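Succinylglutamate desuccinylase (Chromobacterium violaceum, PDB 1YW4) probably hydrolyses N-succinyl-L-glutamate to succinate and glutamate with one zinc ion per subunit, the last step of arginine breakdown by the succinyltransferase pathway. Local coordinates at residues A161-L166 with R170-E175; K143-L148 with N196-F201; L8-A11 with S15-R18; V156-A161 with L226-G231; L213-A218 with S230-A235. All blocks are in the same frame, centred on the assembly; numbering follows the deposited sequence.

Contact 1. Residues A161-L166 with R170-E175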
# COMPACT_ATOMS: atom_id res chain seq x y z
N ALA A 161 -5.37 3.26 17.09
CA ALA A 161 -6.46 4.08 16.60
C ALA A 161 -6.93 3.62 15.23
O ALA A 161 -6.20 2.98 14.49
CB ALA A 161 -6.02 5.54 16.53
N ILE A 162 -8.18 3.95 14.93
CA ILE A 162 -8.79 3.63 13.65
C ILE A 162 -9.08 4.97 12.99
O ILE A 162 -9.78 5.80 13.57
CB ILE A 162 -10.12 2.89 13.81
CG1 ILE A 162 -9.96 1.70 14.76
CG2 ILE A 162 -10.63 2.46 12.45
CD1 ILE A 162 -8.94 0.67 14.32
N TYR A 163 -8.52 5.19 11.81
CA TYR A 163 -8.72 6.43 11.07
C TYR A 163 -9.81 6.19 10.03
O TYR A 163 -9.63 5.41 9.09
CB TYR A 163 -7.41 6.84 10.38
CG TYR A 163 -7.21 8.34 10.19
CD1 TYR A 163 -5.95 8.91 10.39
CD2 TYR A 163 -8.25 9.17 9.78
CE1 TYR A 163 -5.74 10.28 10.20
CE2 TYR A 163 -8.05 10.54 9.58
CZ TYR A 163 -6.79 11.09 9.79
OH TYR A 163 -6.57 12.43 9.61
N PRO A 164 -10.96 6.86 10.18
CA PRO A 164 -12.08 6.71 9.25
C PRO A 164 -11.72 6.96 7.79
O PRO A 164 -10.76 7.68 7.48
CB PRO A 164 -13.11 7.71 9.78
CG PRO A 164 -12.26 8.75 10.44
CD PRO A 164 -11.24 7.91 11.17
N PHE A 165 -12.49 6.35 6.89
CA PHE A 165 -12.28 6.52 5.46
C PHE A 165 -12.45 7.99 5.09
O PHE A 165 -13.49 8.59 5.36
CB PHE A 165 -13.28 5.67 4.68
CG PHE A 165 -13.16 5.81 3.18
CD1 PHE A 165 -14.29 5.75 2.37
CD2 PHE A 165 -11.91 5.99 2.58
CE1 PHE A 165 -14.19 5.88 0.98
CE2 PHE A 165 -11.79 6.12 1.20
CZ PHE A 165 -12.94 6.07 0.39
N LEU A 166 -11.43 8.57 4.47
CA LEU A 166 -11.47 9.97 4.05
C LEU A 166 -11.70 10.06 2.54
O LEU A 166 -10.86 9.61 1.75
CB LEU A 166 -10.14 10.66 4.40
CG LEU A 166 -9.75 10.73 5.88
CD1 LEU A 166 -8.38 11.37 6.01
CD2 LEU A 166 -10.78 11.53 6.66
N ARG A 170 -7.15 16.88 1.35
CA ARG A 170 -6.59 16.91 2.70
C ARG A 170 -5.83 15.64 3.06
O ARG A 170 -4.75 15.71 3.65
CB ARG A 170 -7.69 17.14 3.73
CG ARG A 170 -8.15 18.58 3.85
CD ARG A 170 -9.12 18.72 5.02
NE ARG A 170 -8.59 18.12 6.24
CZ ARG A 170 -7.50 18.55 6.88
NH1 ARG A 170 -7.10 17.93 7.99
NH2 ARG A 170 -6.81 19.59 6.42
N THR A 171 -6.40 14.50 2.71
CA THR A 171 -5.78 13.21 3.02
C THR A 171 -5.75 13.08 4.54
O THR A 171 -6.46 13.79 5.24
CB THR A 171 -4.34 13.14 2.47
OG1 THR A 171 -4.29 13.79 1.19
CG2 THR A 171 -3.91 11.68 2.29
N HIS A 172 -4.92 12.17 5.05
CA HIS A 172 -4.82 11.98 6.49
C HIS A 172 -3.92 13.03 7.13
O HIS A 172 -2.78 13.23 6.70
CB HIS A 172 -4.29 10.57 6.81
CG HIS A 172 -5.07 9.48 6.16
ND1 HIS A 172 -4.80 9.03 4.88
CD2 HIS A 172 -6.12 8.74 6.59
CE1 HIS A 172 -5.65 8.07 4.56
NE2 HIS A 172 -6.47 7.88 5.58
N LYS A 173 -4.43 13.71 8.15
CA LYS A 173 -3.67 14.75 8.83
C LYS A 173 -2.64 14.15 9.78
O LYS A 173 -2.99 13.48 10.74
CB LYS A 173 -4.62 15.68 9.60
CG LYS A 173 -3.98 16.96 10.11
CD LYS A 173 -5.03 17.90 10.68
CE LYS A 173 -4.44 19.27 10.97
NZ LYS A 173 -5.50 20.24 11.41
N ARG A 174 -1.36 14.39 9.49
CA ARG A 174 -0.30 13.85 10.32
C ARG A 174 -0.08 14.61 11.62
O ARG A 174 0.62 14.14 12.52
CB ARG A 174 1.00 13.77 9.51
CG ARG A 174 1.29 15.00 8.67
CD ARG A 174 2.29 14.64 7.59
NE ARG A 174 3.53 14.13 8.17
CZ ARG A 174 4.33 13.24 7.58
NH1 ARG A 174 4.00 12.77 6.38
NH2 ARG A 174 5.44 12.84 8.17
N GLU A 175 -0.67 15.80 11.72
CA GLU A 175 -0.55 16.60 12.93
C GLU A 175 -1.28 15.83 14.05
O GLU A 175 -0.84 15.81 15.20
CB GLU A 175 -1.19 17.97 12.71
CG GLU A 175 -0.57 19.09 13.54
CD GLU A 175 -0.61 18.80 15.02
OE1 GLU A 175 -1.73 18.71 15.57
OE2 GLU A 175 0.47 18.68 15.63
O HOH W 1 -8.64 6.46 6.16
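Tyr163 and His172 form an edge-to-face aromatic pair near the protein surface, where the chain leaves strand 160-163 and loops back to enter helix 174-181. The histidine presents its edge to the tyrosine face: CD2 of His172 sits over the centre of the Tyr163 ring, centroids are 4.8 Å apart and the planes stand at 85°. Tyr163 reaches this place with CG anti to its own backbone N (chi1 -150°), which sends the ring along the returning chain until its hydroxyl meets the backbone beyond the histidine. There Lys173 N donates to Tyr163 OH over 2.9 Å, at an N-H...O angle of 149°. Lys173 is the N-cap of the following helix, so the tyrosine hydroxyl ties down the residue on which that helix starts. Leu166 CD1 lies over one face of the imidazole, a CH-pi contact of 3.9 Å to the centroid of the His172 ring, and it also packs 3.2 Å from Thr171 O. The imidazole thus has a methyl group over one face and the phenol ring at its edge. A water adds to the hold: it donates to Pro164 O at 2.8 Å and is hydrogen-bonded to His172 NE2 at 2.7 Å, lying in the imidazole plane, where it probably steadies the ring. Around this turn, Tyr163 also packs on Val188 and Leu190 of strand 187-190 and meets Phe211 of strand 209-215 edge-to-face, His172 touches Leu190, and Pro164 and Leu166 rest on Ser203 of helix 198-205.

Contact 2. Residues K143-L148 with N196-F201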
# COMPACT_ATOMS: atom_id res chain seq x y z
N LYS A 143 -12.03 21.00 14.91
CA LYS A 143 -13.13 20.09 15.23
C LYS A 143 -12.51 18.71 15.49
O LYS A 143 -12.08 18.03 14.56
CB LYS A 143 -14.12 20.04 14.06
CG LYS A 143 -14.90 21.34 13.88
CD LYS A 143 -15.84 21.30 12.69
CE LYS A 143 -15.07 21.17 11.39
NZ LYS A 143 -14.15 22.33 11.20
N LEU A 144 -12.47 18.32 16.76
CA LEU A 144 -11.86 17.06 17.16
C LEU A 144 -12.81 16.09 17.86
O LEU A 144 -13.50 16.47 18.80
CB LEU A 144 -10.66 17.35 18.07
CG LEU A 144 -9.60 18.31 17.54
CD1 LEU A 144 -8.61 18.65 18.66
CD2 LEU A 144 -8.88 17.68 16.37
N HIS A 145 -12.80 14.85 17.41
CA HIS A 145 -13.65 13.81 17.97
C HIS A 145 -12.88 12.53 18.27
O HIS A 145 -12.30 11.93 17.38
CB HIS A 145 -14.79 13.49 17.00
CG HIS A 145 -15.66 12.36 17.46
ND1 HIS A 145 -15.79 12.00 18.78
CD2 HIS A 145 -16.47 11.53 16.76
CE1 HIS A 145 -16.65 11.00 18.88
NE2 HIS A 145 -17.07 10.70 17.67
N TYR A 146 -12.87 12.13 19.54
CA TYR A 146 -12.19 10.90 19.92
C TYR A 146 -13.26 10.01 20.54
O TYR A 146 -13.87 10.34 21.56
CB TYR A 146 -11.09 11.18 20.94
CG TYR A 146 -10.08 12.19 20.44
CD1 TYR A 146 -9.21 11.88 19.40
CD2 TYR A 146 -10.04 13.48 20.98
CE1 TYR A 146 -8.32 12.83 18.89
CE2 TYR A 146 -9.16 14.44 20.49
CZ TYR A 146 -8.31 14.11 19.45
OH TYR A 146 -7.45 15.07 18.95
N ASP A 147 -13.52 8.91 19.84
CA ASP A 147 -14.50 7.95 20.30
C ASP A 147 -13.63 6.91 21.02
O ASP A 147 -12.85 6.19 20.40
CB ASP A 147 -15.25 7.35 19.11
CG ASP A 147 -16.34 6.41 19.54
OD1 ASP A 147 -16.88 6.62 20.65
OD2 ASP A 147 -16.65 5.47 18.77
N LEU A 148 -13.76 6.88 22.34
CA LEU A 148 -12.97 6.02 23.22
C LEU A 148 -13.54 4.62 23.47
O LEU A 148 -14.66 4.47 23.92
CB LEU A 148 -12.79 6.74 24.56
CG LEU A 148 -12.50 8.24 24.45
CD1 LEU A 148 -12.23 8.85 25.84
CD2 LEU A 148 -11.28 8.44 23.55
N ASN A 196 -20.10 2.32 9.42
CA ASN A 196 -21.24 2.83 10.18
C ASN A 196 -20.85 3.12 11.61
O ASN A 196 -21.61 2.86 12.54
CB ASN A 196 -22.38 1.82 10.11
CG ASN A 196 -22.82 1.57 8.69
OD1 ASN A 196 -22.98 2.52 7.93
ND2 ASN A 196 -23.01 0.31 8.33
N THR A 197 -19.65 3.68 11.77
CA THR A 197 -19.11 4.02 13.08
C THR A 197 -19.31 5.50 13.39
O THR A 197 -19.50 6.32 12.50
CB THR A 197 -17.62 3.73 13.15
OG1 THR A 197 -16.95 4.45 12.11
CG2 THR A 197 -17.36 2.24 12.97
N PHE A 198 -19.25 5.83 14.67
CA PHE A 198 -19.44 7.21 15.08
C PHE A 198 -18.32 8.09 14.53
O PHE A 198 -18.58 9.20 14.06
CB PHE A 198 -19.51 7.28 16.61
CG PHE A 198 -20.13 8.55 17.13
CD1 PHE A 198 -20.90 9.37 16.29
CD2 PHE A 198 -19.96 8.93 18.46
CE1 PHE A 198 -21.48 10.55 16.77
CE2 PHE A 198 -20.54 10.10 18.95
CZ PHE A 198 -21.30 10.92 18.10
N SER A 199 -17.08 7.60 14.57
CA SER A 199 -15.96 8.40 14.08
C SER A 199 -16.04 8.64 12.57
O SER A 199 -15.55 9.66 12.07
CB SER A 199 -14.61 7.75 14.44
OG SER A 199 -14.42 6.53 13.76
N TYR A 200 -16.64 7.72 11.83
CA TYR A 200 -16.78 7.92 10.39
C TYR A 200 -17.82 9.03 10.18
O TYR A 200 -17.60 9.96 9.41
CB TYR A 200 -17.25 6.65 9.69
CG TYR A 200 -17.50 6.87 8.22
CD1 TYR A 200 -16.44 7.14 7.36
CD2 TYR A 200 -18.79 6.88 7.70
CE1 TYR A 200 -16.66 7.43 6.02
CE2 TYR A 200 -19.02 7.16 6.36
CZ TYR A 200 -17.95 7.43 5.53
OH TYR A 200 -18.16 7.72 4.21
N PHE A 201 -18.95 8.92 10.89
CA PHE A 201 -20.02 9.90 10.78
C PHE A 201 -19.53 11.33 11.00
O PHE A 201 -19.79 12.22 10.19
CB PHE A 201 -21.15 9.61 11.77
CG PHE A 201 -22.19 10.71 11.83
CD1 PHE A 201 -23.11 10.87 10.79
CD2 PHE A 201 -22.20 11.62 12.88
CE1 PHE A 201 -24.01 11.94 10.79
CE2 PHE A 201 -23.09 12.70 12.89
CZ PHE A 201 -24.00 12.86 11.84
O HOH W 2 -16.22 5.22 16.23
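His145 presses the edge of its imidazole against the face of Phe198, and this is the close-packed, buried half of the contact between strand 143-151 and the start of helix 198-205. NE2 of His145 stands 3.5 Å from Phe198 CD2, displaced from the ring centre toward the rim; the centroids are 4.8 Å apart and the planes make 72°. Both side chains swing out with CG anti to the backbone N (chi1 176° in His145, -162° in Phe198), and they cross at about a right angle between strand and helix. The other ring nitrogen, ND1, is hydrogen-bonded to Leu50 O, which helps hold the ring's rotation. The phenylalanine also stacks on Phe109.

The other half, toward Asp147, is looser and wetter, though still buried. Here the carboxylate comes no nearer to the phenylalanine than 4.0 Å, from Asp147 OD2 to Phe198 CB, and a water bridges what the side chains do not: it donates to Asp147 OD2 at 2.6 Å and accepts from Ser199 N at 3.0 Å. The latter is an amide in the helix's first turn, whose N-cap Thr197 receives Tyr200 N on OG1 over 3.3 Å.

Ser52 OG, bonded to Asp147 OD1, directly, and the Ser199 amide through the water, hold a second-shell carboxylate. Its OD2 is also hydrogen-bonded to NE2 of the zinc ligand His149, and so probably orients that imidazole toward the metal and makes it a better zinc ligand.

Contact 3. Residues L8-A11 with S15-R18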
# COMPACT_ATOMS: atom_id res chain seq x y z
N LEU A 8 -21.22 11.17 35.20
CA LEU A 8 -21.66 9.85 34.77
C LEU A 8 -22.85 9.35 35.57
O LEU A 8 -23.86 8.91 35.00
CB LEU A 8 -20.48 8.86 34.88
CG LEU A 8 -20.70 7.37 34.55
CD1 LEU A 8 -21.14 6.65 35.79
CD2 LEU A 8 -21.71 7.19 33.41
N GLN A 9 -22.76 9.42 36.90
CA GLN A 9 -23.84 8.96 37.76
C GLN A 9 -25.12 9.77 37.55
O GLN A 9 -26.23 9.25 37.63
CB GLN A 9 -23.42 9.02 39.23
CG GLN A 9 -24.21 8.08 40.09
CD GLN A 9 -24.13 6.65 39.57
OE1 GLN A 9 -23.05 6.07 39.46
NE2 GLN A 9 -25.28 6.09 39.23
N HIS A 10 -24.96 11.07 37.30
CA HIS A 10 -26.11 11.92 37.07
C HIS A 10 -26.84 11.40 35.84
O HIS A 10 -28.06 11.27 35.84
CB HIS A 10 -25.69 13.37 36.83
CG HIS A 10 -26.83 14.27 36.50
ND1 HIS A 10 -27.71 14.75 37.45
CD2 HIS A 10 -27.26 14.77 35.31
CE1 HIS A 10 -28.63 15.49 36.86
NE2 HIS A 10 -28.38 15.52 35.56
N ALA A 11 -26.07 11.10 34.80
CA ALA A 11 -26.60 10.59 33.53
C ALA A 11 -27.29 9.24 33.71
O ALA A 11 -28.35 8.99 33.13
CB ALA A 11 -25.46 10.45 32.52
N SER A 15 -31.13 12.15 37.19
CA SER A 15 -31.71 13.04 38.18
C SER A 15 -32.63 14.06 37.52
O SER A 15 -33.75 14.30 37.99
CB SER A 15 -30.61 13.75 38.96
OG SER A 15 -29.83 12.82 39.69
N ASP A 16 -32.17 14.64 36.43
CA ASP A 16 -32.96 15.63 35.70
C ASP A 16 -33.00 15.22 34.23
O ASP A 16 -33.31 14.08 33.91
CB ASP A 16 -32.34 17.02 35.85
CG ASP A 16 -32.08 17.39 37.30
OD1 ASP A 16 -33.05 17.45 38.08
OD2 ASP A 16 -30.90 17.61 37.65
N THR A 17 -32.68 16.17 33.35
CA THR A 17 -32.67 15.92 31.91
C THR A 17 -31.87 16.97 31.13
O THR A 17 -30.87 16.64 30.48
CB THR A 17 -34.11 15.87 31.33
OG1 THR A 17 -34.93 16.83 32.00
CG2 THR A 17 -34.71 14.48 31.49
N ARG A 18 -32.30 18.22 31.20
CA ARG A 18 -31.63 19.32 30.50
C ARG A 18 -31.20 20.43 31.45
O ARG A 18 -31.26 21.61 31.11
CB ARG A 18 -32.55 19.89 29.41
CG ARG A 18 -32.45 19.19 28.06
CD ARG A 18 -32.93 17.75 28.10
NE ARG A 18 -33.00 17.18 26.75
CZ ARG A 18 -33.46 15.96 26.47
NH1 ARG A 18 -33.89 15.17 27.44
NH2 ARG A 18 -33.48 15.54 25.21
O HOH W 3 -27.59 14.17 40.00
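His10 reaches from helix 7-12 to the loop that follows it and meets Ser15 and Asp16 almost entirely with its ring. Contact begins only beyond CB and CG, neither of which has a close partner in segment 15-18; with CG anti to the backbone N (chi1 176°) the side chain is carried outward, and the ring comes to lie against the returning chain. From CG the two branches differ. ND1 is the polar one: it is hydrogen-bonded at 2.6 Å to a water in the ring's own plane, and the same water is bonded to Ser15 OG, also at 2.6 Å, so one solvent molecule joins imidazole and hydroxyl. ND1 also packs 3.4 Å from Ser15 CB. Next round the ring, CE1 meets two neighbours, 3.4 Å from Ser15 CB and 3.2 Å from Asp16 OD2, the carboxylate oxygen lying near the ring plane and its group turned 47° against the imidazole. A polarised C-H facing a carboxylate would probably be mildly favourable. NE2 is more distant from the same Asp16 OD2, at 3.9 Å. Over one face of the ring stands Ser15 N, off-centre, which itself makes a long, weak bond of 3.5 Å to His10 O. The ring also meets Trp21 edge-to-face and packs against Trp31, both on the first strands of the chain. The weak amide-to-carbonyl bond spans five residues, wider than an alpha-helical bond, and the whole is a short amino-terminal helix whose exit loop folds back over one of its own side chains before strand 20-23 begins.

Contact 4. Residues V156-A161 with L226-G231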
# COMPACT_ATOMS: atom_id res chain seq x y z
N VAL A 156 -1.42 -6.89 19.61
CA VAL A 156 0.04 -6.75 19.57
C VAL A 156 0.36 -5.29 19.85
O VAL A 156 1.38 -4.97 20.47
CB VAL A 156 0.61 -7.12 18.19
CG1 VAL A 156 2.09 -6.70 18.12
CG2 VAL A 156 0.47 -8.61 17.97
N PHE A 157 -0.52 -4.40 19.40
CA PHE A 157 -0.36 -2.97 19.62
C PHE A 157 -1.40 -2.59 20.66
O PHE A 157 -2.52 -2.22 20.32
CB PHE A 157 -0.59 -2.19 18.32
CG PHE A 157 0.40 -2.54 17.23
CD1 PHE A 157 1.74 -2.19 17.35
CD2 PHE A 157 -0.02 -3.23 16.10
CE1 PHE A 157 2.65 -2.51 16.35
CE2 PHE A 157 0.89 -3.56 15.09
CZ PHE A 157 2.23 -3.20 15.22
N GLU A 158 -1.02 -2.73 21.93
CA GLU A 158 -1.87 -2.42 23.08
C GLU A 158 -2.90 -1.35 22.79
O GLU A 158 -4.10 -1.60 22.80
CB GLU A 158 -0.99 -1.97 24.25
CG GLU A 158 -1.04 -2.86 25.48
CD GLU A 158 -2.28 -2.62 26.32
OE1 GLU A 158 -2.42 -1.49 26.84
OE2 GLU A 158 -3.09 -3.55 26.47
N LYS A 159 -2.43 -0.14 22.51
CA LYS A 159 -3.31 0.97 22.23
C LYS A 159 -3.18 1.36 20.76
O LYS A 159 -2.08 1.60 20.27
CB LYS A 159 -2.95 2.14 23.14
CG LYS A 159 -3.07 1.78 24.62
CD LYS A 159 -2.44 2.84 25.51
CE LYS A 159 -0.94 2.92 25.28
NZ LYS A 159 -0.31 4.02 26.06
N PHE A 160 -4.30 1.40 20.05
CA PHE A 160 -4.26 1.79 18.65
C PHE A 160 -5.48 2.60 18.24
O PHE A 160 -6.49 2.65 18.95
CB PHE A 160 -4.07 0.55 17.76
CG PHE A 160 -5.26 -0.38 17.70
CD1 PHE A 160 -6.25 -0.21 16.74
CD2 PHE A 160 -5.38 -1.44 18.61
CE1 PHE A 160 -7.35 -1.08 16.69
CE2 PHE A 160 -6.47 -2.30 18.57
CZ PHE A 160 -7.46 -2.12 17.61
N ALA A 161 -5.37 3.26 17.09
CA ALA A 161 -6.46 4.08 16.60
C ALA A 161 -6.93 3.62 15.23
O ALA A 161 -6.20 2.98 14.49
CB ALA A 161 -6.02 5.54 16.53
N LEU A 226 -6.57 2.60 36.09
CA LEU A 226 -6.48 3.92 35.48
C LEU A 226 -5.05 4.38 35.21
O LEU A 226 -4.84 5.39 34.54
CB LEU A 226 -7.21 4.96 36.34
CG LEU A 226 -8.72 4.75 36.48
CD1 LEU A 226 -9.36 5.91 37.24
CD2 LEU A 226 -9.34 4.63 35.09
N SER A 227 -4.08 3.62 35.71
CA SER A 227 -2.68 3.95 35.50
C SER A 227 -2.30 3.57 34.07
O SER A 227 -1.49 4.24 33.43
CB SER A 227 -1.80 3.17 36.49
OG SER A 227 -0.44 3.56 36.37
N ARG A 228 -2.90 2.49 33.57
CA ARG A 228 -2.64 2.03 32.22
C ARG A 228 -3.24 2.98 31.18
O ARG A 228 -3.06 2.77 29.98
CB ARG A 228 -3.22 0.63 32.02
CG ARG A 228 -2.59 -0.47 32.86
CD ARG A 228 -1.09 -0.57 32.61
NE ARG A 228 -0.77 -0.46 31.19
CZ ARG A 228 -1.13 -1.34 30.26
NH1 ARG A 228 -1.82 -2.43 30.61
NH2 ARG A 228 -0.81 -1.14 28.99
N PHE A 229 -3.94 4.01 31.65
CA PHE A 229 -4.55 4.99 30.76
C PHE A 229 -4.03 6.40 31.02
O PHE A 229 -4.68 7.39 30.67
CB PHE A 229 -6.08 4.96 30.92
CG PHE A 229 -6.69 3.62 30.64
CD1 PHE A 229 -6.70 2.63 31.62
CD2 PHE A 229 -7.21 3.32 29.38
CE1 PHE A 229 -7.20 1.36 31.35
CE2 PHE A 229 -7.72 2.06 29.09
CZ PHE A 229 -7.71 1.07 30.08
N SER A 230 -2.85 6.49 31.62
CA SER A 230 -2.26 7.79 31.94
C SER A 230 -1.96 8.59 30.69
O SER A 230 -2.12 9.81 30.68
CB SER A 230 -0.95 7.60 32.72
OG SER A 230 0.04 7.04 31.88
N GLY A 231 -1.53 7.90 29.64
CA GLY A 231 -1.20 8.58 28.40
C GLY A 231 -2.37 9.34 27.79
O GLY A 231 -2.27 10.54 27.51
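Glu158 and Arg228 approach each other crosswise, their side chains at about a right angle and their carboxylate and guanidinium planes inclined by 46°. Neither group lies flat alongside the other, so the salt bridge is a single-point one: Glu158 OE1 meets Arg228 NH2 at 2.7 Å, while OE2 of the glutamate stays 4.2 Å from that nitrogen. The N-H...O angle of 125° marks the hydrogen bond within it as weak, and the attraction is probably mostly electrostatic. NH1 belongs less to the pair, lying 3.9 Å from Glu158 OE1. Both side chains are bent. Arg228 leaves its CA with CG anti to the carbonyl carbon and then folds at both chi2 and chi3, turning the guanidinium toward the glutamate; Glu158 bends at chi2 and carries an unstaggered chi1 of -118°, which brings its CG to the guanidinium edge. Lys159 also directs its CB at the segment 226-231, and its NZ lies 6.0 Å from Arg228 NH2, a like charge that the nearby carboxylate would probably partly offset.

The bridge spans the surface between the run into strand 160-163 and the entry to helix 230-241. Beside it Phe157 and Phe160 both meet Phe282 edge-to-face, Lys159 and Phe160 pair through their backbones with Glu186 and Glu214 respectively, and Phe229, the helix N-cap, packs on Leu215 of strand 209-215 and Ala61 of helix 61-75.

Contact 5. Residues L213-A218 with S230-A235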
# COMPACT_ATOMS: atom_id res chain seq x y z
N LEU A 213 -10.57 5.28 19.23
CA LEU A 213 -9.39 4.92 20.01
C LEU A 213 -9.59 3.67 20.85
O LEU A 213 -10.45 3.64 21.72
CB LEU A 213 -8.97 6.07 20.94
CG LEU A 213 -8.70 7.45 20.32
CD1 LEU A 213 -8.18 8.42 21.38
CD2 LEU A 213 -7.71 7.30 19.19
N GLU A 214 -8.81 2.63 20.57
CA GLU A 214 -8.86 1.38 21.33
C GLU A 214 -7.73 1.58 22.34
O GLU A 214 -6.57 1.41 22.00
CB GLU A 214 -8.57 0.19 20.42
CG GLU A 214 -9.70 -0.19 19.48
CD GLU A 214 -10.92 -0.74 20.21
OE1 GLU A 214 -10.74 -1.38 21.26
OE2 GLU A 214 -12.05 -0.55 19.73
N LEU A 215 -8.10 1.94 23.56
CA LEU A 215 -7.14 2.24 24.62
C LEU A 215 -6.68 1.08 25.50
O LEU A 215 -5.79 1.26 26.32
CB LEU A 215 -7.71 3.36 25.49
CG LEU A 215 -8.07 4.61 24.69
CD1 LEU A 215 -8.92 5.57 25.53
CD2 LEU A 215 -6.78 5.26 24.23
N GLY A 216 -7.28 -0.10 25.34
CA GLY A 216 -6.87 -1.22 26.16
C GLY A 216 -7.89 -2.33 26.42
O GLY A 216 -8.79 -2.59 25.61
N LYS A 217 -7.75 -2.97 27.58
CA LYS A 217 -8.61 -4.08 27.98
C LYS A 217 -9.95 -3.67 28.56
O LYS A 217 -10.03 -2.75 29.37
CB LYS A 217 -7.86 -4.96 28.99
CG LYS A 217 -6.45 -5.36 28.56
CD LYS A 217 -5.67 -5.98 29.71
CE LYS A 217 -4.24 -6.34 29.31
NZ LYS A 217 -3.49 -6.98 30.44
N ALA A 218 -11.01 -4.38 28.15
CA ALA A 218 -12.35 -4.10 28.66
C ALA A 218 -12.48 -4.68 30.06
O ALA A 218 -12.06 -5.81 30.32
CB ALA A 218 -13.40 -4.70 27.74
N SER A 230 -2.85 6.49 31.62
CA SER A 230 -2.26 7.79 31.94
C SER A 230 -1.96 8.59 30.69
O SER A 230 -2.12 9.81 30.68
CB SER A 230 -0.95 7.60 32.72
OG SER A 230 0.04 7.04 31.88
N GLY A 231 -1.53 7.90 29.64
CA GLY A 231 -1.20 8.58 28.40
C GLY A 231 -2.37 9.34 27.79
O GLY A 231 -2.27 10.54 27.51
N ILE A 232 -3.48 8.65 27.59
CA ILE A 232 -4.65 9.27 27.00
C ILE A 232 -5.24 10.29 27.97
O ILE A 232 -5.72 11.35 27.57
CB ILE A 232 -5.71 8.19 26.60
CG1 ILE A 232 -6.45 8.61 25.33
CG2 ILE A 232 -6.67 7.95 27.74
CD1 ILE A 232 -7.22 9.89 25.43
N ASP A 233 -5.18 9.97 29.26
CA ASP A 233 -5.71 10.86 30.29
C ASP A 233 -4.98 12.20 30.32
O ASP A 233 -5.60 13.26 30.31
CB ASP A 233 -5.62 10.18 31.65
CG ASP A 233 -6.23 11.02 32.76
OD1 ASP A 233 -7.37 11.48 32.61
OD2 ASP A 233 -5.56 11.21 33.79
N GLY A 234 -3.65 12.15 30.35
CA GLY A 234 -2.87 13.37 30.37
C GLY A 234 -2.99 14.14 29.07
O GLY A 234 -3.07 15.37 29.06
N ALA A 235 -3.00 13.42 27.95
CA ALA A 235 -3.11 14.05 26.65
C ALA A 235 -4.46 14.74 26.50
O ALA A 235 -4.56 15.80 25.88
CB ALA A 235 -2.92 13.02 25.55
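Leu215 and Ile232 make the heart of an apolar contact between strand 209-215 and the first turns of helix 230-241. Both methyls of Leu215 close on the isoleucine: CD2 lies 3.5 Å from Ile232 CG1, CD1 lies 3.9 Å from it, and CD1 also reaches Ile232 CG2 at 4.0 Å. The two side chains cross at about a right angle. Leu213, two residues back on the same strand face, adds a longer touch of 4.3 Å from its CD1 to Ile232 CG1. No hydrogen bond spans the two segments.

Polar bonding is instead internal to each element. The helix is held by Gly234 N to Ser230 O at 2.8 Å and Ala235 N to Gly231 O at 3.0 Å, while Leu213 and Leu215 bond through their backbones with strand 143-151. At Gly216 the chain turns a corner, with backbone angles (phi 153°) that suit glycine.

Glu214, the predicted active-site residue, sits between the two leucines and points the other way, touching His149. A helix packed on a mixed sheet, with the active-site residue near the carboxy-terminal end of its strand, is the layout of the alpha/beta domain of the zinc exopeptidase clan.

Overall arrangement
Contact 3 comes first along the chain and lies apart, its centre 23 to 34 Å from the others. The other four fall in the catalytic domain. Contacts 4 and 5, centres 4 Å apart, share Ser230 and Gly231 at the start of helix 230-241, and Phe160 O probably bonds Glu214 N between their strands. Contact 2 joins contact 5 where Asp147 O probably bonds Leu213 N. Contact 1 is nested within the loop that contact 2 closes and touches it through Pro164 and Tyr200; contacts 1 and 4 share Ala161, which packs on Leu213 of contact 5. Strands 143-151, 209-215 and 160-163 are neighbours in that order; the first carries the zinc ligand His149, the second the predicted active-site residue Glu214.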